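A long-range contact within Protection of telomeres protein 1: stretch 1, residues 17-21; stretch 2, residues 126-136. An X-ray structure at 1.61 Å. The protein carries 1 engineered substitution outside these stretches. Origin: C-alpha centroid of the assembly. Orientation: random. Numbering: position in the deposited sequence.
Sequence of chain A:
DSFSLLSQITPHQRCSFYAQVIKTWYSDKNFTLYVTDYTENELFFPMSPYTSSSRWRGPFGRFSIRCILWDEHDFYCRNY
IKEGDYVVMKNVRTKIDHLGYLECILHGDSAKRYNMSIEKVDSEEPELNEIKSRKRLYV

Stretch 1 17-21: FYAQV
Stretch 2 (126-136) PELNEIKSRKR

This is a small, mainly apolar packing contact in which a C-terminal 3-10 segment and the helix after it lie against a β-strand more than a hundred residues earlier in the chain, with no hydrogen bond between the two stretches.

The strand, 17-21, is extended throughout, with phi/psi running from -161/160 at F17 through -100/144 at Y18, -159/163 at A19 and -104/137 at Q20 to -81/123 at V21. Residues 126-128 form the 3-10 segment (phi/psi -54/-28, -65/-12 and -92/-1), and the helix begins at N129 and continues past R136, with phi between -54 and -72° and psi between -34 and -48°. The strand and helix axes approach to 9.0 Å, and their N-to-C directions differ by 50° (signed crossing angle -50°). Register is set by two CA-CA pairs, Y18 to L128 at 7.2 Å and A19 to I131 at 7.3 Å. The two stretches together bury 291 Å².

Y18 contributes the largest share, 81 Å². Its CA-to-CB bond points toward the second stretch, and chi1 of -71° (m) with chi2 of -93° places the ring beneath E127. CB of E127 sits 3.8 Å from the Y18 ring centroid and 16° off the ring normal, a CH-pi contact over the face; CG of E127 also lies 3.6 Å from OH of Y18. With chi1 at -78° (m), CG of E127 continues from CB over the ring toward the OH end of Y18; chi2 is -63° (m). L128, m, t, approaches obliquely, its CD2 4.0 Å from CD1 of Y18.

I131 is the main helix contributor, with 64 Å² of it covered by the strand. Its CB points toward the strand, and the m, t rotamer (chi1 -71°, chi2 163°) carries CD1 to the backbone: CD1 of I131 is 3.8 Å from O of Y18 and 3.8 Å from CA of A19, as well as 4.2 Å from CB of Y18. Because the CB of A19 points away, this contact is made to its main chain.

Q20 sets out sideways, but its t, t side chain brings its end nearer, leaving OE1 4.1 Å from CD of K135. CB of Q20 is 4.4 Å from CG2 of I131. K135, one helical turn beyond I131, has chi1 to chi3 all t and also points its CB toward the strand. The i-to-i+4 backbone bond from N of K135 to O of I131, 2.8 Å, holds that spacing.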

# COMPACT_ATOMS: atom_id res chain seq x y z
N PHE A 17 -8.80 -1.74 0.20
CA PHE A 17 -8.35 -1.67 1.58
C PHE A 17 -8.04 -0.23 1.96
O PHE A 17 -7.79 0.63 1.11
CB PHE A 17 -7.12 -2.56 1.82
CG PHE A 17 -5.98 -2.31 0.87
CD1 PHE A 17 -5.05 -1.33 1.14
CD2 PHE A 17 -5.82 -3.10 -0.25
CE1 PHE A 17 -4.00 -1.10 0.27
CE2 PHE A 17 -4.76 -2.89 -1.12
CZ PHE A 17 -3.85 -1.88 -0.85
N TYR A 18 -8.02 0.00 3.27
CA TYR A 18 -7.54 1.22 3.90
C TYR A 18 -6.13 0.95 4.41
O TYR A 18 -5.84 -0.15 4.91
CB TYR A 18 -8.44 1.61 5.08
CG TYR A 18 -9.81 2.12 4.67
CD1 TYR A 18 -10.00 3.47 4.52
CD2 TYR A 18 -10.88 1.26 4.49
CE1 TYR A 18 -11.23 3.96 4.15
CE2 TYR A 18 -12.11 1.74 4.13
CZ TYR A 18 -12.29 3.08 3.96
OH TYR A 18 -13.53 3.60 3.59
N ALA A 19 -5.26 1.94 4.33
CA ALA A 19 -3.89 1.74 4.79
C ALA A 19 -3.24 3.08 5.10
O ALA A 19 -3.71 4.15 4.68
CB ALA A 19 -3.08 1.00 3.74
N GLN A 20 -2.15 3.01 5.85
CA GLN A 20 -1.31 4.15 6.12
C GLN A 20 -0.03 4.06 5.28
O GLN A 20 0.55 2.98 5.13
CB GLN A 20 -0.95 4.25 7.60
CG GLN A 20 -0.28 5.57 7.90
CD GLN A 20 -0.08 5.85 9.36
OE1 GLN A 20 0.08 4.95 10.17
NE2 GLN A 20 -0.02 7.15 9.70
N VAL A 21 0.36 5.19 4.70
CA VAL A 21 1.53 5.26 3.85
C VAL A 21 2.77 5.38 4.73
O VAL A 21 2.91 6.34 5.51
CB VAL A 21 1.45 6.43 2.86
CG1 VAL A 21 2.72 6.51 2.04
CG2 VAL A 21 0.26 6.29 1.99
N PRO A 126 -13.51 7.38 10.89
CA PRO A 126 -13.59 6.14 11.64
C PRO A 126 -13.06 4.86 10.99
O PRO A 126 -12.70 3.99 11.71
CB PRO A 126 -15.10 6.00 11.84
CG PRO A 126 -15.53 7.37 11.99
CD PRO A 126 -14.73 8.19 11.08
N GLU A 127 -13.06 4.73 9.68
CA GLU A 127 -12.54 3.54 9.07
C GLU A 127 -11.06 3.43 9.35
O GLU A 127 -10.52 2.41 9.10
CB GLU A 127 -12.76 3.53 7.57
CG GLU A 127 -14.16 3.17 7.14
CD GLU A 127 -14.60 1.78 7.52
OE1 GLU A 127 -15.81 1.57 7.61
OE2 GLU A 127 -13.78 0.90 7.71
N LEU A 128 -10.44 4.48 9.85
CA LEU A 128 -9.03 4.36 10.20
C LEU A 128 -8.81 3.96 11.65
O LEU A 128 -7.65 3.83 12.09
CB LEU A 128 -8.32 5.67 9.91
CG LEU A 128 -8.54 6.27 8.53
CD1 LEU A 128 -7.88 7.60 8.47
CD2 LEU A 128 -8.00 5.36 7.43
N ASN A 129 -9.87 3.78 12.43
CA ASN A 129 -9.68 3.56 13.87
C ASN A 129 -8.93 2.28 14.15
O ASN A 129 -8.19 2.21 15.14
CB ASN A 129 -11.03 3.51 14.58
CG ASN A 129 -11.66 4.88 14.75
OD1 ASN A 129 -11.02 5.91 14.57
ND2 ASN A 129 -12.93 4.87 15.10
N GLU A 130 -9.12 1.24 13.34
CA GLU A 130 -8.44 -0.02 13.60
C GLU A 130 -6.96 0.06 13.28
O GLU A 130 -6.15 -0.57 13.96
CB GLU A 130 -9.06 -1.16 12.80
CG GLU A 130 -10.30 -1.73 13.44
CD GLU A 130 -10.84 -2.94 12.71
OE1 GLU A 130 -10.24 -3.36 11.67
OE2 GLU A 130 -11.86 -3.49 13.19
N ILE A 131 -6.59 0.76 12.21
CA ILE A 131 -5.17 0.95 11.92
C ILE A 131 -4.49 1.62 13.10
O ILE A 131 -3.41 1.22 13.51
CB ILE A 131 -4.97 1.77 10.64
CG1 ILE A 131 -5.35 0.94 9.42
CG2 ILE A 131 -3.53 2.27 10.54
CD1 ILE A 131 -5.58 1.78 8.19
N LYS A 132 -5.09 2.70 13.61
CA LYS A 132 -4.50 3.45 14.72
C LYS A 132 -4.39 2.57 15.94
O LYS A 132 -3.40 2.64 16.69
CB LYS A 132 -5.35 4.68 14.99
CG LYS A 132 -5.31 5.68 13.88
CD LYS A 132 -6.23 6.83 14.14
CE LYS A 132 -6.21 7.79 12.99
NZ LYS A 132 -7.15 8.88 13.26
N SER A 133 -5.39 1.75 16.16
CA SER A 133 -5.41 0.85 17.31
C SER A 133 -4.37 -0.24 17.17
O SER A 133 -3.66 -0.55 18.13
CB SER A 133 -6.80 0.25 17.46
OG SER A 133 -6.82 -0.52 18.64
N ARG A 134 -4.28 -0.87 15.99
CA ARG A 134 -3.25 -1.89 15.79
C ARG A 134 -1.84 -1.29 15.82
O ARG A 134 -0.90 -1.95 16.28
CB ARG A 134 -3.50 -2.61 14.46
CG ARG A 134 -4.66 -3.60 14.52
CD ARG A 134 -4.68 -4.52 13.35
NE ARG A 134 -4.90 -3.72 12.17
CZ ARG A 134 -6.08 -3.53 11.61
NH1 ARG A 134 -7.20 -4.11 12.07
NH2 ARG A 134 -6.13 -2.75 10.54
N LYS A 135 -1.65 -0.08 15.30
CA LYS A 135 -0.33 0.53 15.40
C LYS A 135 0.12 0.54 16.85
O LYS A 135 1.27 0.22 17.16
CB LYS A 135 -0.31 1.95 14.80
CG LYS A 135 1.06 2.58 14.80
CD LYS A 135 1.06 3.87 14.05
CE LYS A 135 2.35 4.64 14.28
NZ LYS A 135 3.53 3.73 14.23
N ARG A 136 -0.76 0.89 17.78
CA ARG A 136 -0.39 0.96 19.19
C ARG A 136 0.01 -0.40 19.69
O ARG A 136 1.03 -0.56 20.38
CB ARG A 136 -1.57 1.47 20.01
CG ARG A 136 -2.06 2.85 19.67
CD ARG A 136 -3.24 3.29 20.60
NE ARG A 136 -2.99 2.91 21.99
CZ ARG A 136 -2.15 3.55 22.81
NH1 ARG A 136 -1.48 4.62 22.39
NH2 ARG A 136 -1.96 3.11 24.05